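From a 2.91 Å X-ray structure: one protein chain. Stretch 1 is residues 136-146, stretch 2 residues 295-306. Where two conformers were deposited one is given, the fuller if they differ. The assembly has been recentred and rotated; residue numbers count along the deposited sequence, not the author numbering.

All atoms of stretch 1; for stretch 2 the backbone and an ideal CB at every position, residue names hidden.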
# COMPACT_ATOMS: atom_id res chain seq x y z
N SER A 136 -11.33 -5.03 0.67
CA SER A 136 -10.34 -5.65 1.54
C SER A 136 -8.95 -5.50 0.95
O SER A 136 -8.77 -5.64 -0.27
CB SER A 136 -10.66 -7.13 1.63
OG SER A 136 -10.06 -7.77 2.74
N TYR A 137 -7.95 -5.22 1.79
CA TYR A 137 -6.57 -5.30 1.33
C TYR A 137 -6.36 -6.71 0.77
O TYR A 137 -5.88 -6.88 -0.36
CB TYR A 137 -5.57 -5.04 2.47
CG TYR A 137 -4.13 -5.22 2.02
CD1 TYR A 137 -3.47 -4.21 1.36
CD2 TYR A 137 -3.45 -6.43 2.23
CE1 TYR A 137 -2.17 -4.37 0.93
CE2 TYR A 137 -2.15 -6.60 1.79
CZ TYR A 137 -1.52 -5.56 1.14
OH TYR A 137 -0.23 -5.71 0.70
N LEU A 138 -6.77 -7.70 1.55
CA LEU A 138 -6.65 -9.09 1.13
C LEU A 138 -7.40 -9.46 -0.15
O LEU A 138 -6.87 -10.20 -0.98
CB LEU A 138 -7.00 -10.02 2.27
CG LEU A 138 -5.83 -10.20 3.24
CD1 LEU A 138 -6.14 -11.32 4.19
CD2 LEU A 138 -4.49 -10.43 2.51
N ASP A 139 -8.63 -8.97 -0.31
CA ASP A 139 -9.36 -9.20 -1.57
C ASP A 139 -8.64 -8.58 -2.75
O ASP A 139 -8.52 -9.18 -3.81
CB ASP A 139 -10.79 -8.67 -1.50
CG ASP A 139 -11.67 -9.47 -0.56
OD1 ASP A 139 -11.36 -10.66 -0.31
OD2 ASP A 139 -12.68 -8.90 -0.08
N THR A 140 -8.14 -7.36 -2.56
CA THR A 140 -7.38 -6.70 -3.61
C THR A 140 -6.13 -7.47 -4.02
O THR A 140 -5.87 -7.65 -5.22
CB THR A 140 -7.01 -5.28 -3.21
OG1 THR A 140 -8.22 -4.53 -3.03
CG2 THR A 140 -6.16 -4.61 -4.27
N LEU A 141 -5.37 -7.93 -3.02
CA LEU A 141 -4.16 -8.72 -3.27
C LEU A 141 -4.48 -9.92 -4.15
O LEU A 141 -3.79 -10.18 -5.13
CB LEU A 141 -3.54 -9.20 -1.96
CG LEU A 141 -2.28 -10.05 -2.10
CD1 LEU A 141 -1.21 -9.22 -2.72
CD2 LEU A 141 -1.79 -10.56 -0.76
N GLU A 142 -5.55 -10.63 -3.81
CA GLU A 142 -5.93 -11.84 -4.54
C GLU A 142 -6.41 -11.54 -5.95
O GLU A 142 -5.96 -12.15 -6.92
CB GLU A 142 -6.98 -12.62 -3.76
CG GLU A 142 -7.56 -13.82 -4.46
CD GLU A 142 -8.43 -14.62 -3.51
OE1 GLU A 142 -8.97 -14.01 -2.56
OE2 GLU A 142 -8.56 -15.86 -3.70
N GLN A 143 -7.33 -10.59 -6.08
CA GLN A 143 -7.86 -10.27 -7.39
C GLN A 143 -6.82 -9.69 -8.33
O GLN A 143 -6.62 -10.21 -9.42
CB GLN A 143 -9.10 -9.39 -7.28
CG GLN A 143 -10.18 -10.06 -6.42
CD GLN A 143 -11.46 -9.26 -6.36
OE1 GLN A 143 -11.82 -8.56 -7.32
NE2 GLN A 143 -12.17 -9.36 -5.23
N ASN A 144 -6.15 -8.63 -7.91
CA ASN A 144 -5.11 -8.05 -8.76
C ASN A 144 -4.00 -9.04 -9.19
O ASN A 144 -3.55 -9.02 -10.35
CB ASN A 144 -4.52 -6.81 -8.11
CG ASN A 144 -5.49 -5.67 -8.06
OD1 ASN A 144 -6.53 -5.70 -8.73
ND2 ASN A 144 -5.17 -4.65 -7.28
N THR A 145 -3.59 -9.91 -8.28
CA THR A 145 -2.52 -10.83 -8.60
C THR A 145 -2.99 -11.90 -9.58
O THR A 145 -2.28 -12.27 -10.52
CB THR A 145 -1.94 -11.46 -7.36
OG1 THR A 145 -1.50 -10.41 -6.49
CG2 THR A 145 -0.76 -12.34 -7.70
N THR A 146 -4.20 -12.40 -9.37
CA THR A 146 -4.75 -13.35 -10.32
C THR A 146 -4.93 -12.71 -11.69
O THR A 146 -4.53 -13.28 -12.70
CB THR A 146 -6.09 -13.88 -9.85
OG1 THR A 146 -5.92 -14.53 -8.59
CG2 THR A 146 -6.59 -14.86 -10.83
N UNK A 295 3.59 2.37 -1.36
CA UNK A 295 3.18 1.26 -2.21
C UNK A 295 1.86 0.62 -1.78
O UNK A 295 0.89 0.61 -2.56
CB UNK A 295 4.28 0.20 -2.22
N UNK A 296 1.83 0.16 -0.53
CA UNK A 296 0.68 -0.51 0.11
C UNK A 296 -0.11 -1.50 -0.77
O UNK A 296 -1.28 -1.30 -1.09
CB UNK A 296 -0.29 0.56 0.61
N UNK A 297 0.54 -2.59 -1.14
CA UNK A 297 -0.05 -3.58 -2.01
C UNK A 297 1.06 -4.16 -2.86
O UNK A 297 2.13 -3.58 -2.94
CB UNK A 297 -1.16 -2.98 -2.87
N UNK A 298 0.82 -5.30 -3.49
CA UNK A 298 1.86 -5.91 -4.28
C UNK A 298 2.52 -7.08 -3.57
O UNK A 298 2.53 -7.15 -2.34
CB UNK A 298 2.91 -4.86 -4.65
N UNK A 299 3.07 -8.00 -4.36
CA UNK A 299 3.67 -9.22 -3.82
C UNK A 299 4.90 -8.97 -2.93
O UNK A 299 4.91 -9.36 -1.76
CB UNK A 299 4.06 -10.14 -4.98
N UNK A 300 5.93 -8.32 -3.45
CA UNK A 300 7.13 -8.07 -2.66
C UNK A 300 6.85 -7.17 -1.45
O UNK A 300 7.42 -7.37 -0.38
CB UNK A 300 8.21 -7.44 -3.54
N UNK A 301 5.98 -6.20 -1.65
CA UNK A 301 5.56 -5.32 -0.57
C UNK A 301 4.90 -6.09 0.58
O UNK A 301 5.20 -5.85 1.76
CB UNK A 301 4.60 -4.26 -1.11
N UNK A 302 4.02 -7.03 0.25
CA UNK A 302 3.34 -7.81 1.28
C UNK A 302 4.35 -8.67 2.04
O UNK A 302 4.20 -8.90 3.24
CB UNK A 302 2.25 -8.69 0.66
N UNK A 303 5.38 -9.15 1.35
CA UNK A 303 6.43 -9.89 2.04
C UNK A 303 7.14 -8.96 3.02
O UNK A 303 7.40 -9.35 4.16
CB UNK A 303 7.42 -10.49 1.04
N UNK A 304 7.44 -7.73 2.59
CA UNK A 304 8.07 -6.75 3.48
C UNK A 304 7.19 -6.51 4.70
O UNK A 304 7.68 -6.46 5.82
CB UNK A 304 8.33 -5.43 2.74
N UNK A 305 5.89 -6.36 4.49
CA UNK A 305 4.95 -6.24 5.60
C UNK A 305 5.03 -7.44 6.55
O UNK A 305 5.18 -7.27 7.76
CB UNK A 305 3.52 -6.09 5.06
N UNK A 306 4.95 -8.64 5.99
CA UNK A 306 5.07 -9.87 6.77
C UNK A 306 6.35 -9.90 7.63
O UNK A 306 6.31 -10.27 8.81
CB UNK A 306 5.05 -11.08 5.83

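Stretch 1 is a helix from Tyr-137 to Thr-146, and it offers stretch 2 one side: the Tyr-137 ring with its hydroxyl, the methyls of Leu-141 and, one turn on, Thr-145. The two helix axes run at 146° to each other, 11.9 Å apart at closest approach.

Position 295 has helical angles and no atom of stretch 1 within 5.5 Å of its ideal CB, so the contact constrains nothing. It is Val-295, chi1 t.

At 296, phi is positive (40/66), marking the first residue to leave the preceding helix. Glycine or asparagine would take these angles most easily, though others can. CA-to-CB points sideways, with the ideal CB 5.3 Å from Tyr-137 CE1, so size is little restricted. The residue is Phe-296. Its contact is made by the backbone: Phe-296 O lies 3.8 Å from Tyr-137 CE1, at the edge of the ring.

Position 297 is decided by its backbone. At 147/163 a CB would be jammed against the carbonyl O of 296, which alone calls for glycine; the ideal CB would also sit 4.2 Å from Tyr-137 CE1. Gly-297 fits, and its CA approaches Tyr-137 OH to 3.5 Å. Here the CA atoms of the two stretches come closest, Leu-141 CA to Gly-297 CA being 6.7 Å.

Position 298, at 103/154, carries the same conflict with the preceding carbonyl, although its ideal CB points away from stretch 1. Glycine is again indicated, and Gly-298 is the N-cap residue of the second helix.

From 299 the chain is helical. CA-to-CB points sideways and no stretch 1 atom lies within 5.5 Å of the ideal CB, leaving room for a modest apolar side chain to reach across. Val-299, chi1 t, does so: CG2 is 4.3 Å from Thr-145 OG1. Thr-145 OG1 already donates a hydrogen bond to Leu-141 O, at 2.7 Å.

Positions 300, 303, 304 and 306 have ideal CBs beyond 5.5 Å of stretch 1, and many residues would serve. Arg-303 NH1 lies 3.1 Å from Glu-300 OE2, a salt bridge whose hydrogen bond is weak; Ile-304 and Ile-306 make no contact with stretch 1. At 301 CA-to-CB points sideways and the ideal CB is 5.4 Å from Tyr-137 OH, so small or medium side chains, polar or apolar, would suit; it is Thr-301, whose OG1 is hydrogen-bonded elsewhere in the structure.

Position 302 is the most informative. CA-to-CB points toward stretch 1, with the ideal CB 3.9 Å from Tyr-137 OH and 4.7 Å from Leu-141 CD2. A short polar side chain, such as serine or threonine, could meet the phenol; alanine would fit without bonding. Thr-302, chi1 m, accepts from Tyr-137 OH at OG1 (2.8 Å) and donates from OG1 to Gly-298 O (2.8 Å), so the one OG1 links the phenol of stretch 1 to the N-cap carbonyl of the helix that carries Thr-302.

Position 305 also points toward stretch 1, but from farther off, so a long, flexible apolar side chain suits it. Met-305, deposited as selenomethionine, brings SE within 3.5 Å of Tyr-137 OH and 4.8 Å of the ring centroid, 45° off the normal: an oblique approach.

Stretch 2 295-306: VFGGVETTRIMI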
# COMPACT_ATOMS: atom_id res chain seq x y z
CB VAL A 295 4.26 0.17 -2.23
CG1 VAL A 295 3.85 -0.93 -3.17
CG2 VAL A 295 5.59 0.77 -2.64
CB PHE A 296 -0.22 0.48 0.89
CG PHE A 296 -1.10 1.36 0.02
CD1 PHE A 296 -0.58 2.44 -0.68
CD2 PHE A 296 -2.47 1.13 -0.04
CE1 PHE A 296 -1.41 3.25 -1.46
CE2 PHE A 296 -3.29 1.93 -0.82
CZ PHE A 296 -2.76 2.99 -1.52
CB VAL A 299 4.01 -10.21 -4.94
CG1 VAL A 299 4.69 -11.44 -4.36
CG2 VAL A 299 2.73 -10.60 -5.69
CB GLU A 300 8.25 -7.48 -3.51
CG GLU A 300 9.44 -8.42 -3.69
CD GLU A 300 10.06 -8.89 -2.37
OE1 GLU A 300 10.13 -8.10 -1.39
OE2 GLU A 300 10.48 -10.08 -2.32
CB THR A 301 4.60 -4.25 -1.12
OG1 THR A 301 5.30 -3.46 -2.08
CG2 THR A 301 4.06 -3.35 -0.02
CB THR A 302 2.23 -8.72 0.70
OG1 THR A 302 1.28 -7.92 -0.01
CG2 THR A 302 1.49 -9.41 1.81
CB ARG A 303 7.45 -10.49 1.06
CG ARG A 303 6.90 -11.40 -0.02
CD ARG A 303 8.05 -12.02 -0.83
NE ARG A 303 7.61 -12.97 -1.85
CZ ARG A 303 7.66 -12.74 -3.16
NH1 ARG A 303 8.13 -11.58 -3.60
NH2 ARG A 303 7.25 -13.66 -4.03
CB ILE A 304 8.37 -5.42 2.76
CG1 ILE A 304 9.45 -5.62 1.71
CG2 ILE A 304 8.84 -4.36 3.73
CD1 ILE A 304 9.65 -4.39 0.88
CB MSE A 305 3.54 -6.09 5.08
CG MSE A 305 3.34 -4.83 4.25
SE MSE A 305 1.54 -4.70 3.56
CE MSE A 305 1.61 -2.88 2.98
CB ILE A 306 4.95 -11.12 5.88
CG1 ILE A 306 3.54 -11.20 5.30
CG2 ILE A 306 5.23 -12.37 6.67
CD1 ILE A 306 3.42 -12.06 4.08
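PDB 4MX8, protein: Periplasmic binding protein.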